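Local coordinates for type IV pilus assembly protein PilF (Thermus thermophilus HB8, PDB 5OIU) that probably hydrolyses ATP to power the assembly of type IV pili, working as a ring-shaped motor of six subunits, at residues G88-P100 with G104-S116. Numbering follows the deposited sequence.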
loop_
_atom_site.group_PDB
_atom_site.type_symbol
_atom_site.label_atom_id
_atom_site.label_comp_id
_atom_site.label_asym_id
_atom_site.label_seq_id
_atom_site.Cartn_x
_atom_site.Cartn_y
_atom_site.Cartn_z
ATOM N N GLY C 88 -6.896 53.216 -0.176
ATOM C CA GLY C 88 -6.605 54.450 -0.894
ATOM C C GLY C 88 -5.429 54.276 -1.840
ATOM O O GLY C 88 -5.453 53.438 -2.752
ATOM N N ALA C 89 -4.380 55.071 -1.620
ATOM C CA ALA C 89 -3.144 55.004 -2.394
ATOM C C ALA C 89 -2.168 53.956 -1.882
ATOM O O ALA C 89 -1.167 53.685 -2.554
ATOM C CB ALA C 89 -2.439 56.360 -2.390
ATOM N N ILE C 90 -2.422 53.387 -0.707
ATOM C CA ILE C 90 -1.550 52.385 -0.109
ATOM C C ILE C 90 -2.004 51.033 -0.660
ATOM O O ILE C 90 -3.023 50.477 -0.244
ATOM C CB ILE C 90 -1.603 52.437 1.421
ATOM C CG1 ILE C 90 -1.512 53.887 1.920
ATOM C CG2 ILE C 90 -0.484 51.617 2.030
ATOM C CD1 ILE C 90 -0.094 54.407 2.079
ATOM N N ASP C 91 -1.239 50.506 -1.612
ATOM C CA ASP C 91 -1.544 49.245 -2.271
ATOM C C ASP C 91 -0.343 48.315 -2.175
ATOM O O ASP C 91 0.663 48.521 -2.862
ATOM C CB ASP C 91 -1.912 49.487 -3.727
ATOM C CG ASP C 91 -2.943 48.513 -4.219
ATOM O OD1 ASP C 91 -4.144 48.751 -3.952
ATOM O OD2 ASP C 91 -2.547 47.501 -4.847
ATOM N N VAL C 92 -0.446 47.272 -1.359
ATOM C CA VAL C 92 0.702 46.392 -1.180
ATOM C C VAL C 92 0.222 45.012 -0.763
ATOM O O VAL C 92 -0.734 44.876 0.002
ATOM C CB VAL C 92 1.692 46.990 -0.154
ATOM C CG1 VAL C 92 0.947 47.462 1.100
ATOM C CG2 VAL C 92 2.774 45.992 0.201
ATOM N N ASP C 93 0.903 43.986 -1.279
ATOM C CA ASP C 93 0.720 42.600 -0.864
ATOM C C ASP C 93 1.742 42.229 0.199
ATOM O O ASP C 93 2.953 42.397 -0.002
ATOM C CB ASP C 93 0.876 41.651 -2.047
ATOM C CG ASP C 93 -0.447 41.247 -2.642
ATOM O OD1 ASP C 93 -1.488 41.879 -2.294
ATOM O OD2 ASP C 93 -0.433 40.295 -3.462
ATOM N N LEU C 94 1.259 41.691 1.307
ATOM C CA LEU C 94 2.092 41.317 2.437
ATOM C C LEU C 94 2.096 39.808 2.616
ATOM O O LEU C 94 1.034 39.183 2.672
ATOM C CB LEU C 94 1.588 41.994 3.713
ATOM C CG LEU C 94 1.470 43.510 3.611
ATOM C CD1 LEU C 94 0.058 43.981 3.872
ATOM C CD2 LEU C 94 2.433 44.117 4.604
ATOM N N ARG C 95 3.291 39.228 2.685
ATOM C CA ARG C 95 3.485 37.865 3.183
ATOM C C ARG C 95 3.356 37.890 4.705
ATOM O O ARG C 95 4.175 38.502 5.392
ATOM C CB ARG C 95 4.860 37.358 2.746
ATOM C CG ARG C 95 5.081 35.848 2.781
ATOM C CD ARG C 95 5.647 35.358 4.124
ATOM N NE ARG C 95 6.832 36.091 4.609
ATOM C CZ ARG C 95 8.053 35.996 4.081
ATOM N NH1 ARG C 95 8.257 35.213 3.033
ATOM N NH2 ARG C 95 9.064 36.696 4.593
ATOM N N LEU C 96 2.328 37.251 5.243
ATOM C CA LEU C 96 2.112 37.239 6.682
ATOM C C LEU C 96 2.554 35.905 7.283
ATOM O O LEU C 96 2.341 34.844 6.690
ATOM C CB LEU C 96 0.641 37.502 7.007
ATOM C CG LEU C 96 0.261 37.257 8.475
ATOM C CD1 LEU C 96 1.080 38.112 9.420
ATOM C CD2 LEU C 96 -1.212 37.484 8.708
ATOM N N SER C 97 3.185 35.966 8.459
ATOM C CA SER C 97 3.635 34.776 9.170
ATOM C C SER C 97 3.445 34.987 10.660
ATOM O O SER C 97 3.903 35.998 11.195
ATOM C CB SER C 97 5.102 34.477 8.864
ATOM O OG SER C 97 5.733 33.820 9.947
ATOM N N THR C 98 2.754 34.058 11.329
ATOM C CA THR C 98 2.590 34.118 12.775
ATOM C C THR C 98 3.279 32.924 13.411
ATOM O O THR C 98 3.136 31.790 12.946
ATOM C CB THR C 98 1.117 34.151 13.216
ATOM O OG1 THR C 98 0.481 32.909 12.901
ATOM C CG2 THR C 98 0.377 35.307 12.562
ATOM N N LEU C 99 4.013 33.187 14.490
ATOM C CA LEU C 99 4.829 32.189 15.108
ATOM C C LEU C 99 4.643 32.273 16.616
ATOM O O LEU C 99 4.803 33.361 17.198
ATOM C CB LEU C 99 6.290 32.400 14.731
ATOM C CG LEU C 99 7.332 31.505 15.398
ATOM C CD1 LEU C 99 7.547 30.245 14.574
ATOM C CD2 LEU C 99 8.643 32.269 15.568
ATOM N N PRO C 100 4.308 31.161 17.270
ATOM C CA PRO C 100 4.277 31.148 18.739
ATOM C C PRO C 100 5.660 31.424 19.312
ATOM O O PRO C 100 6.666 30.912 18.816
ATOM C CB PRO C 100 3.827 29.719 19.082
ATOM C CG PRO C 100 3.529 29.035 17.784
ATOM C CD PRO C 100 4.141 29.821 16.680
ATOM N N GLY C 104 3.867 35.017 23.548
ATOM C CA GLY C 104 2.695 35.127 22.710
ATOM C C GLY C 104 3.082 34.933 21.265
ATOM O O GLY C 104 4.146 34.390 20.957
ATOM N N GLU C 105 2.230 35.390 20.358
ATOM C CA GLU C 105 2.461 35.191 18.933
ATOM C C GLU C 105 3.179 36.388 18.324
ATOM O O GLU C 105 2.775 37.540 18.519
ATOM C CB GLU C 105 1.150 34.943 18.199
ATOM C CG GLU C 105 0.475 33.672 18.650
ATOM C CD GLU C 105 -0.780 33.402 17.865
ATOM O OE1 GLU C 105 -1.847 33.915 18.274
ATOM O OE2 GLU C 105 -0.684 32.703 16.828
ATOM N N LYS C 106 4.243 36.105 17.587
ATOM C CA LYS C 106 4.963 37.114 16.838
ATOM C C LYS C 106 4.462 37.082 15.410
ATOM O O LYS C 106 4.246 36.011 14.841
ATOM C CB LYS C 106 6.474 36.878 16.875
ATOM C CG LYS C 106 7.210 37.758 15.890
ATOM C CD LYS C 106 8.719 37.664 15.975
ATOM C CE LYS C 106 9.328 38.646 14.974
ATOM N NZ LYS C 106 10.792 38.721 15.001
ATOM N N ALA C 107 4.241 38.250 14.836
ATOM C CA ALA C 107 3.775 38.327 13.465
ATOM C C ALA C 107 4.832 39.041 12.640
ATOM O O ALA C 107 5.349 40.082 13.056
ATOM C CB ALA C 107 2.432 39.046 13.389
ATOM N N VAL C 108 5.190 38.464 11.495
ATOM C CA VAL C 108 6.064 39.131 10.539
ATOM C C VAL C 108 5.263 39.342 9.266
ATOM O O VAL C 108 4.575 38.425 8.794
ATOM C CB VAL C 108 7.357 38.337 10.258
ATOM C CG1 VAL C 108 8.140 38.991 9.122
ATOM C CG2 VAL C 108 8.249 38.269 11.503
ATOM N N MET C 109 5.321 40.554 8.730
ATOM C CA MET C 109 4.706 40.850 7.446
ATOM C C MET C 109 5.783 41.371 6.504
ATOM O O MET C 109 6.304 42.474 6.702
ATOM C CB MET C 109 3.566 41.850 7.616
ATOM C CG MET C 109 2.276 41.213 8.103
ATOM S SD MET C 109 0.943 42.377 8.430
ATOM C CE MET C 109 1.742 43.518 9.565
ATOM N N ARG C 110 6.139 40.572 5.495
ATOM C CA ARG C 110 7.067 41.044 4.481
ATOM C C ARG C 110 6.300 41.787 3.404
ATOM O O ARG C 110 5.303 41.283 2.876
ATOM C CB ARG C 110 7.870 39.907 3.842
ATOM C CG ARG C 110 8.633 40.445 2.592
ATOM C CD ARG C 110 9.926 39.717 2.213
ATOM N NE ARG C 110 10.934 39.717 3.262
ATOM C CZ ARG C 110 11.695 38.658 3.517
ATOM N NH1 ARG C 110 11.536 37.567 2.781
ATOM N NH2 ARG C 110 12.600 38.671 4.490
ATOM N N LEU C 111 6.764 42.986 3.072
ATOM C CA LEU C 111 6.169 43.737 1.977
ATOM C C LEU C 111 6.721 43.211 0.659
ATOM O O LEU C 111 7.933 43.251 0.436
ATOM C CB LEU C 111 6.450 45.225 2.137
ATOM C CG LEU C 111 5.524 45.910 3.148
ATOM C CD1 LEU C 111 6.028 45.731 4.572
ATOM C CD2 LEU C 111 5.379 47.373 2.825
ATOM N N LEU C 112 5.845 42.694 -0.199
ATOM C CA LEU C 112 6.274 42.193 -1.499
ATOM C C LEU C 112 6.473 43.350 -2.471
ATOM O O LEU C 112 5.826 44.392 -2.358
ATOM C CB LEU C 112 5.249 41.207 -2.077
ATOM C CG LEU C 112 4.814 39.967 -1.272
ATOM C CD1 LEU C 112 3.729 39.195 -2.019
ATOM C CD2 LEU C 112 5.983 39.034 -0.900
ATOM N N LYS C 113 7.373 43.163 -3.435
ATOM C CA LYS C 113 7.544 44.164 -4.484
ATOM C C LYS C 113 6.284 44.240 -5.341
ATOM O O LYS C 113 5.621 43.228 -5.591
ATOM C CB LYS C 113 8.749 43.828 -5.373
ATOM C CG LYS C 113 10.111 43.870 -4.690
ATOM C CD LYS C 113 10.818 42.486 -4.758
ATOM C CE LYS C 113 12.056 42.447 -5.701
ATOM N NZ LYS C 113 12.882 41.187 -5.582
ATOM N N LYS C 114 5.948 45.454 -5.784
ATOM C CA LYS C 114 4.764 45.657 -6.610
ATOM C C LYS C 114 4.865 44.822 -7.877
ATOM O O LYS C 114 5.877 44.850 -8.583
ATOM C CB LYS C 114 4.598 47.139 -6.954
ATOM C CG LYS C 114 3.495 47.429 -7.951
ATOM C CD LYS C 114 2.174 47.826 -7.284
ATOM C CE LYS C 114 1.127 48.137 -8.338
ATOM N NZ LYS C 114 1.082 47.117 -9.442
ATOM N N ALA C 115 3.823 44.039 -8.131
ATOM C CA ALA C 115 3.887 43.061 -9.198
ATOM C C ALA C 115 4.056 43.768 -10.527
ATOM O O ALA C 115 3.413 44.787 -10.798
ATOM C CB ALA C 115 2.623 42.203 -9.216
ATOM N N SER C 116 4.957 43.243 -11.344
ATOM C CA SER C 116 5.053 43.725 -12.707
ATOM C C SER C 116 3.808 43.325 -13.495
ATOM O O SER C 116 3.037 42.436 -13.106
ATOM C CB SER C 116 6.301 43.168 -13.388
ATOM O OG SER C 116 6.246 43.384 -14.789
HETATM O O HOH W 1 -0.157 31.159 14.714
#
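R95 and R110 face each other as a hydrogen-bonded antiparallel pair, and their side chains run alongside each other. R95 bends at chi2 and chi3 (-91° and -50°), which folds its guanidinium back over CB of R110 and sets NH2 above one face of the R110 guanidinium, with the two planes turned 60° apart. NH2 of R95 comes within 3.2 Å of NH1 of R110, a contact between two donors of like charge; salt bridges from R110 to D26 and to D211 of the second subunit probably offset it. Replacing R95 by an alanine is likely to uncover CB of R110 and one face of its guanidinium, which would still be held by D26 and D211 of the second subunit. On the other sheet face, L96 CD1 lies 3.6 Å from M109 CG, while L94 CD2 fits between M109 CB and L111 CG. Farther along that face a water bridges T98 OG1 (2.6 Å) and E105 OE2 (2.7 Å), which also pairs with K65. Backbone bonds hold the register from L99–K106 to R95–R110, and L112 N adds one to D93 O at 2.9 Å. Strand 79-87 flanks 90-100 and strand 26-31 flanks 104-111, with helix 6-22 over L94. The arrangement is a beta hairpin inside an antiparallel sheet, and its second strand leads into the segment carrying K113 and A115 to the ATP pocket.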